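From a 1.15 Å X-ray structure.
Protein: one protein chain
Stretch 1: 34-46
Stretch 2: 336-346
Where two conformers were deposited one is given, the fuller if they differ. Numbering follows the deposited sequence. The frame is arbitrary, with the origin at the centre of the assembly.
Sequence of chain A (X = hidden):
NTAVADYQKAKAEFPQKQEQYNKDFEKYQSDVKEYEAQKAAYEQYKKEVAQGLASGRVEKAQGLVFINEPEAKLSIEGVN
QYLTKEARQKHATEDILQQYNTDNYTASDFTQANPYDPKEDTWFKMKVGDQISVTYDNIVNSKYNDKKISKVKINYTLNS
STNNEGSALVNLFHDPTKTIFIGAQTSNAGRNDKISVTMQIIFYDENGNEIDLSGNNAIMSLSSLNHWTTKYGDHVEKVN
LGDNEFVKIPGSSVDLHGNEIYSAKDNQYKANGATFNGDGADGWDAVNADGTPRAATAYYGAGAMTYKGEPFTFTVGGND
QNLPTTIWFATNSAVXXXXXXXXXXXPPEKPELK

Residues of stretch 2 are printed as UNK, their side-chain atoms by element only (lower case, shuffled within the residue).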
ATOM      1  N   GLU A  34      -8.802  15.172  13.011  1.00 15.22           N
ATOM      2  CA  GLU A  34      -8.363  13.821  12.703  1.00 14.10           C
ATOM      3  C   GLU A  34      -8.957  12.836  13.690  1.00 13.14           C
ATOM      4  O   GLU A  34      -9.405  11.754  13.302  1.00 13.59           O
ATOM      5  CB  GLU A  34      -6.839  13.726  12.730  1.00 15.32           C
ATOM      6  CG  GLU A  34      -6.158  14.448  11.604  1.00 17.75           C
ATOM      7  CD  GLU A  34      -4.699  14.041  11.465  1.00 20.53           C
ATOM      8  OE1 GLU A  34      -4.198  13.165  12.211  1.00 25.99           O
ATOM      9  OE2 GLU A  34      -4.046  14.585  10.570  1.00 23.25           O
ATOM     10  N   TYR A  35      -8.970  13.203  14.974  1.00 14.64           N
ATOM     11  CA  TYR A  35      -9.526  12.351  16.010  1.00 14.76           C
ATOM     12  C   TYR A  35     -10.994  12.068  15.744  1.00 14.94           C
ATOM     13  O   TYR A  35     -11.459  10.927  15.872  1.00 15.19           O
ATOM     14  CB  TYR A  35      -9.375  13.046  17.371  1.00 16.27           C
ATOM     15  CG  TYR A  35     -10.059  12.284  18.453  1.00 18.26           C
ATOM     16  CD1 TYR A  35      -9.425  11.216  19.085  1.00 20.90           C
ATOM     17  CD2 TYR A  35     -11.361  12.582  18.807  1.00 20.55           C
ATOM     18  CE1 TYR A  35     -10.044  10.517  20.064  1.00 24.11           C
ATOM     19  CE2 TYR A  35     -12.020  11.844  19.794  1.00 22.34           C
ATOM     20  CZ  TYR A  35     -11.345  10.812  20.397  1.00 23.47           C
ATOM     21  OH  TYR A  35     -11.941  10.082  21.401  1.00 31.11           O
ATOM     22  N   GLU A  36     -11.765  13.105  15.399  1.00 15.98           N
ATOM     23  CA  GLU A  36     -13.183  12.882  15.182  1.00 17.13           C
ATOM     24  C   GLU A  36     -13.412  11.940  14.010  1.00 14.80           C
ATOM     25  O   GLU A  36     -14.325  11.096  14.046  1.00 14.43           O
ATOM     26  CB  GLU A  36     -13.907  14.207  14.990  1.00 19.81           C
ATOM     27  CG  GLU A  36     -13.915  15.103  16.241  1.00 24.08           C
ATOM     28  CD  GLU A  36     -14.620  14.484  17.442  1.00 32.90           C
ATOM     29  OE1 GLU A  36     -15.510  13.625  17.272  1.00 36.69           O
ATOM     30  OE2 GLU A  36     -14.307  14.906  18.583  1.00 38.36           O
ATOM     31  N   ALA A  37     -12.600  12.067  12.941  1.00 13.39           N
ATOM     32  CA  ALA A  37     -12.760  11.136  11.825  1.00 12.49           C
ATOM     33  C   ALA A  37     -12.382   9.711  12.220  1.00 11.28           C
ATOM     34  O   ALA A  37     -13.113   8.748  11.905  1.00 11.51           O
ATOM     35  CB  ALA A  37     -11.881  11.610  10.687  1.00 14.17           C
ATOM     36  N   GLN A  38     -11.276   9.550  12.944  1.00 11.60           N
ATOM     37  CA  GLN A  38     -10.867   8.208  13.351  1.00 12.22           C
ATOM     38  C   GLN A  38     -11.870   7.599  14.307  1.00 11.63           C
ATOM     39  O   GLN A  38     -12.188   6.403  14.212  1.00 11.36           O
ATOM     40  CB  GLN A  38      -9.526   8.266  14.062  1.00 13.56           C
ATOM     41  CG  GLN A  38      -8.380   8.572  13.166  1.00 17.25           C
ATOM     42  CD  GLN A  38      -7.100   8.755  13.922  1.00 20.92           C
ATOM     43  OE1 GLN A  38      -6.598   9.881  14.084  1.00 26.94           O
ATOM     44  NE2 GLN A  38      -6.554   7.656  14.373  1.00 20.46           N
ATOM     45  N   LYS A  39     -12.366   8.416  15.242  1.00 11.69           N
ATOM     46  CA  LYS A  39     -13.322   7.898  16.210  1.00 12.71           C
ATOM     47  C   LYS A  39     -14.606   7.447  15.518  1.00 12.40           C
ATOM     48  O   LYS A  39     -15.146   6.388  15.833  1.00 12.98           O
ATOM     49  CB  LYS A  39     -13.616   8.987  17.235  1.00 13.82           C
ATOM     50  CG  LYS A  39     -14.556   8.521  18.330  1.00 16.85           C
ATOM     51  CD  LYS A  39     -13.893   7.522  19.278  1.00 23.45           C
ATOM     52  CE  LYS A  39     -14.691   7.326  20.601  1.00 26.67           C
ATOM     53  NZ  LYS A  39     -14.148   6.195  21.386  1.00 31.41           N
ATOM     54  N   ALA A  40     -15.120   8.243  14.570  1.00 12.40           N
ATOM     55  CA  ALA A  40     -16.335   7.859  13.861  1.00 12.40           C
ATOM     56  C   ALA A  40     -16.130   6.560  13.103  1.00 11.52           C
ATOM     57  O   ALA A  40     -17.012   5.698  13.107  1.00 12.77           O
ATOM     58  CB  ALA A  40     -16.743   8.959  12.895  1.00 14.30           C
ATOM     59  N   ALA A  41     -15.001   6.425  12.402  1.00 10.09           N
ATOM     60  CA  ALA A  41     -14.748   5.199  11.656  1.00  9.89           C
ATOM     61  C   ALA A  41     -14.627   3.995  12.592  1.00  9.81           C
ATOM     62  O   ALA A  41     -15.161   2.914  12.286  1.00 10.43           O
ATOM     63  CB  ALA A  41     -13.464   5.386  10.840  1.00 10.45           C
ATOM     64  N   TYR A  42     -13.916   4.155  13.730  1.00 10.06           N
ATOM     65  CA  TYR A  42     -13.769   3.080  14.708  1.00 11.18           C
ATOM     66  C   TYR A  42     -15.110   2.665  15.288  1.00 11.95           C
ATOM     67  O   TYR A  42     -15.408   1.466  15.390  1.00 11.55           O
ATOM     68  CB  TYR A  42     -12.828   3.548  15.802  1.00 11.78           C
ATOM     69  CG  TYR A  42     -12.560   2.520  16.883  1.00 12.22           C
ATOM     70  CD1 TYR A  42     -12.038   1.274  16.572  1.00 12.94           C
ATOM     71  CD2 TYR A  42     -12.792   2.827  18.221  1.00 14.81           C
ATOM     72  CE1 TYR A  42     -11.741   0.360  17.568  1.00 15.84           C
ATOM     73  CE2 TYR A  42     -12.513   1.906  19.227  1.00 15.93           C
ATOM     74  CZ  TYR A  42     -11.978   0.674  18.890  1.00 15.50           C
ATOM     75  OH  TYR A  42     -11.662  -0.229  19.867  1.00 18.22           O
ATOM     76  N   GLU A  43     -15.944   3.648  15.640  1.00 11.77           N
ATOM     77  CA  GLU A  43     -17.222   3.274  16.220  1.00 12.77           C
ATOM     78  C   GLU A  43     -18.079   2.558  15.186  1.00 11.71           C
ATOM     79  O   GLU A  43     -18.829   1.632  15.528  1.00 12.76           O
ATOM     80  CB  GLU A  43     -17.924   4.516  16.781  1.00 16.43           C
ATOM     81  CG  GLU A  43     -17.242   5.140  17.973  1.00 18.66           C
ATOM     82  CD  GLU A  43     -17.080   4.193  19.172  1.00 26.23           C
ATOM     83  OE1 GLU A  43     -17.958   3.337  19.414  1.00 31.82           O
ATOM     84  OE2 GLU A  43     -16.040   4.321  19.864  1.00 31.21           O
ATOM     85  N   GLN A  44     -18.038   3.012  13.932  1.00 11.73           N
ATOM     86  CA  GLN A  44     -18.785   2.313  12.893  0.58 12.08           C
ATOM     87  C   GLN A  44     -18.289   0.884  12.710  1.00 10.98           C
ATOM     88  O   GLN A  44     -19.095  -0.051  12.576  1.00 11.66           O
ATOM     89  CB  GLN A  44     -18.720   3.093  11.574  0.58 13.67           C
ATOM     90  CG  GLN A  44     -19.511   2.442  10.443  0.58 15.38           C
ATOM     91  CD  GLN A  44     -21.016   2.358  10.719  0.58 19.92           C
ATOM     92  OE1 GLN A  44     -21.531   3.040  11.601  0.58 24.86           O
ATOM     93  NE2 GLN A  44     -21.720   1.527   9.949  0.58 23.93           N
ATOM     94  N   TYR A  45     -16.968   0.700  12.674  1.00 10.70           N
ATOM     95  CA  TYR A  45     -16.431  -0.638  12.526  1.00 10.13           C
ATOM     96  C   TYR A  45     -16.853  -1.544  13.689  1.00 10.45           C
ATOM     97  O   TYR A  45     -17.266  -2.698  13.469  1.00 10.61           O
ATOM     98  CB  TYR A  45     -14.905  -0.551  12.428  1.00 10.83           C
ATOM     99  CG  TYR A  45     -14.266  -1.905  12.183  1.00 10.13           C
ATOM    100  CD1 TYR A  45     -14.641  -2.714  11.086  1.00 12.81           C
ATOM    101  CD2 TYR A  45     -13.317  -2.411  13.075  1.00 12.15           C
ATOM    102  CE1 TYR A  45     -14.077  -3.963  10.860  1.00 13.50           C
ATOM    103  CE2 TYR A  45     -12.724  -3.678  12.854  1.00 13.04           C
ATOM    104  CZ  TYR A  45     -13.102  -4.438  11.754  1.00 11.80           C
ATOM    105  OH  TYR A  45     -12.530  -5.659  11.538  1.00 14.17           O
ATOM    106  N   LYS A  46     -16.796  -1.033  14.922  1.00 10.78           N
ATOM    107  CA  LYS A  46     -17.227  -1.846  16.055  1.00 11.64           C
ATOM    108  C   LYS A  46     -18.680  -2.251  15.909  1.00 11.44           C
ATOM    109  O   LYS A  46     -19.043  -3.391  16.244  1.00 12.82           O
ATOM    110  CB  LYS A  46     -17.023  -1.086  17.370  1.00 14.63           C
ATOM    111  CG  LYS A  46     -15.551  -1.103  17.815  1.00 16.44           C
ATOM    112  CD  LYS A  46     -15.403  -0.693  19.272  1.00 24.28           C
ATOM    113  CE  LYS A  46     -15.836   0.724  19.500  1.00 28.53           C
ATOM    114  NZ  LYS A  46     -15.667   1.149  20.943  1.00 30.62           N
ATOM    115  N   UNK A 336      -6.463  -3.447   6.688  1.00  9.01           N
ATOM    116  CA  UNK A 336      -6.334  -2.189   7.425  1.00  9.47           C
ATOM    117  C   UNK A 336      -7.735  -1.709   7.816  1.00 10.05           C
ATOM    118  O   UNK A 336      -8.523  -1.296   6.955  1.00 11.58           O
ATOM    119  c   UNK A 336      -5.657  -1.163   6.517  1.00 10.76           C
ATOM    120  N   UNK A 337      -8.018  -1.735   9.113  1.00 10.21           N
ATOM    121  CA  UNK A 337      -9.325  -1.307   9.638  1.00 10.23           C
ATOM    122  C   UNK A 337      -9.121  -0.148  10.601  1.00  9.74           C
ATOM    123  O   UNK A 337      -8.016   0.052  11.131  1.00  9.91           O
ATOM    124  c   UNK A 337     -10.085  -2.461  10.326  1.00 11.29           C
ATOM    125  c   UNK A 337     -10.419  -3.541   9.300  1.00 14.95           C
ATOM    126  c   UNK A 337      -9.285  -2.987  11.501  1.00 11.86           C
ATOM    127  N   UNK A 338     -10.159   0.636  10.867  1.00 10.10           N
ATOM    128  CA  UNK A 338     -10.018   1.696  11.883  1.00 10.84           C
ATOM    129  C   UNK A 338      -9.706   1.106  13.250  1.00 10.27           C
ATOM    130  O   UNK A 338     -10.229   0.056  13.622  1.00 11.57           O
ATOM    131  c   UNK A 338     -11.392   2.349  11.898  1.00 14.80           C
ATOM    132  c   UNK A 338     -11.507   0.600  10.258  1.00 11.23           C
ATOM    133  c   UNK A 338     -12.169   1.807  10.840  1.00 14.37           C
ATOM    134  N   UNK A 339      -8.896   1.843  14.013  1.00 10.88           N
ATOM    135  CA  UNK A 339      -8.436   1.417  15.326  1.00 11.50           C
ATOM    136  C   UNK A 339      -8.855   2.468  16.348  1.00 10.92           C
ATOM    137  O   UNK A 339      -9.365   3.557  16.011  1.00 12.30           O
ATOM    138  c   UNK A 339      -6.597  -0.969  14.411  1.00 22.60           C
ATOM    139  c   UNK A 339      -6.907   1.296  15.347  1.00 14.42           C
ATOM    140  n   UNK A 339      -6.172  -3.200  13.454  1.00 24.79           N
ATOM    141  c   UNK A 339      -6.003  -1.734  13.240  1.00 23.30           C
ATOM    142  c   UNK A 339      -6.311   0.452  14.266  1.00 18.66           C
ATOM    143  N   UNK A 340      -8.628   2.143  17.614  1.00 11.87           N
ATOM    144  CA  UNK A 340      -9.029   3.028  18.689  1.00 13.23           C
ATOM    145  C   UNK A 340      -8.112   4.247  18.702  1.00 12.91           C
ATOM    146  O   UNK A 340      -6.898   4.097  18.898  1.00 14.94           O
ATOM    147  o   UNK A 340      -9.323   2.328  22.286  1.00 27.18           O
ATOM    148  o   UNK A 340      -9.582   4.178  21.160  1.00 19.61           O
ATOM    149  c   UNK A 340      -8.854   2.224  19.982  1.00 13.32           C
ATOM    150  c   UNK A 340      -9.293   2.977  21.211  1.00 18.68           C
ATOM    151  N   UNK A 341      -8.633   5.462  18.523  1.00 13.57           N
ATOM    152  CA  UNK A 341      -7.770   6.658  18.559  1.00 15.89           C
ATOM    153  C   UNK A 341      -7.409   7.111  19.958  1.00 16.93           C
ATOM    154  O   UNK A 341      -6.655   8.078  20.104  1.00 20.93           O
ATOM    155  c   UNK A 341     -10.044   5.788  18.257  1.00 14.97           C
ATOM    156  c   UNK A 341     -10.031   7.332  18.199  1.00 16.36           C
ATOM    157  c   UNK A 341      -8.620   7.717  17.865  1.00 16.65           C
ATOM    158  N   UNK A 342      -7.901   6.443  20.988  1.00 17.32           N
ATOM    159  CA  UNK A 342      -7.608   6.879  22.350  1.00 21.39           C
ATOM    160  C   UNK A 342      -8.455   8.075  22.772  1.00 22.29           C
ATOM    161  O   UNK A 342      -9.597   8.253  22.337  1.00 24.09           O
ATOM    162  N   UNK A 343      -7.877   8.906  23.629  1.00 24.74           N
ATOM    163  CA  UNK A 343      -8.588  10.043  24.213  1.00 25.19           C
ATOM    164  C   UNK A 343      -8.562  11.232  23.269  1.00 24.35           C
ATOM    165  O   UNK A 343      -7.602  11.435  22.525  1.00 25.92           O
ATOM    166  c   UNK A 343      -7.960  10.456  25.548  1.00 26.53           C
ATOM    167  N   UNK A 344      -9.641  12.013  23.299  1.00 23.02           N
ATOM    168  CA  UNK A 344      -9.704  13.211  22.481  1.00 22.85           C
ATOM    169  C   UNK A 344      -8.562  14.168  22.826  1.00 23.27           C
ATOM    170  O   UNK A 344      -8.206  14.327  23.997  1.00 26.58           O
ATOM    171  c   UNK A 344     -13.109  16.670  21.179  1.00 35.40           C
ATOM    172  c   UNK A 344     -12.412  15.933  22.302  1.00 31.97           C
ATOM    173  n   UNK A 344     -13.624  17.988  21.624  1.00 39.43           N
ATOM    174  c   UNK A 344     -11.058  13.891  22.663  1.00 24.83           C
ATOM    175  c   UNK A 344     -11.291  15.083  21.782  1.00 27.04           C
ATOM    176  N   UNK A 345      -7.944  14.786  21.837  1.00 23.32           N
ATOM    177  CA  UNK A 345      -6.929  15.806  22.110  1.00 24.41           C
ATOM    178  C   UNK A 345      -7.464  16.900  23.021  1.00 26.18           C
ATOM    179  O   UNK A 345      -8.651  17.240  22.998  1.00 29.36           O
ATOM    180  c   UNK A 345      -6.975  15.296  19.759  1.00 24.80           C
ATOM    181  c   UNK A 345      -8.156  14.582  20.395  1.00 24.25           C
ATOM    182  c   UNK A 345      -6.614  16.369  20.715  1.00 25.11           C
ATOM    183  N   UNK A 346      -6.573  17.432  23.826  1.00 27.98           N
ATOM    184  CA  UNK A 346      -6.890  18.536  24.731  1.00 28.44           C
ATOM    185  C   UNK A 346      -6.136  19.789  24.298  1.00 30.04           C
ATOM    186  O   UNK A 346      -4.998  19.689  23.817  1.00 29.11           O
ATOM    187  c   UNK A 346      -6.518  18.186  26.175  1.00 30.85           C
ATOM    188  o   UNK A 346      -5.146  17.772  26.221  1.00 36.61           O
ATOM    189  c   UNK A 346      -7.407  17.051  26.695  1.00 31.68           C
TER
HETATM  190  O   HOH W   1      -9.900   4.791  13.627  1.00 22.84           O
HETATM  191  O   HOH W   2      -7.336   5.612  15.359  1.00 44.01           O
HETATM  192  O   HOH W   3     -11.578   6.023  21.580  1.00 39.28           O

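Stretch 1 is one continuous helical segment. Stretch 2 has no regular helix or strand and runs along it.

Position 336 has one side-chain carbon and no contact with the helix. A lone CB makes it Ala-336.

Position 337 has three side-chain carbons, one carrying the other two. Its CB lies over a face of the Tyr-45 ring, 4.0 Å from the centroid. A fork at CB, all carbon, is Val-337.

Position 338 has three carbons closing a ring onto the backbone N. Its CA-to-CB bond points toward the helix, and its CB is 3.6 Å from Tyr-42 N. This is Pro-338. Its CG lies 3.8 Å from Ala-41 CB and 3.9 Å from Tyr-45 CB.

Position 339 has four carbons in a row ending in nitrogen, and its CB points away from the helix. The chain is that of lysine, Lys-339. Its backbone C is 3.4 Å from Tyr-42 CD1, over the ring face.

Position 340 has two carbons, the second carrying two oxygens. Its CB is 3.7 Å from Tyr-42 CZ. A carboxylate one carbon beyond CB is Asp-340. Its OD1 accepts a hydrogen bond from the N of position 342 at 2.8 Å.

Position 341 again has three carbons closed onto N. Its CB is 3.9 Å from Gln-38 CB. This is Pro-341, whose CG is 3.7 Å from Tyr-35 CE1.

Position 342 has no side-chain atoms. With phi 78° and psi -149°, a CB would jam against the carbonyl O of Pro-341. It is Gly-342.

Position 343 has one carbon, pointing away. It is Ala-343.

Position 344 has four carbons in a row ending in nitrogen. Its CA sits over a face of the Tyr-35 ring, 3.6 Å from the centroid. It is Lys-344. Its NZ stays 4.4 Å from Glu-36 OE2, beyond a salt bridge.

Position 345 has a third three-carbon ring on N. It is Pro-345, with CD 3.6 Å from Tyr-35 CG.

Position 346 has one carbon carrying an oxygen and a carbon, out of reach of the helix. It is Thr-346.

The contact is mainly apolar packing. Three helix tyrosines meet prolines and C-H groups of the extended chain. The one direct hydrogen bond runs from Tyr-35 OH to Gly-342 O, 3.1 Å. Waters add polar links. Water 1 donates to Gln-38 O and Lys-339 O. Water 3 accepts from Lys-39 NZ and donates to Asp-340 OD1 and Gly-342 O. Together the stretches bury 700 Å².

Stretch 2 (336-346) AVPKDPGAKPT
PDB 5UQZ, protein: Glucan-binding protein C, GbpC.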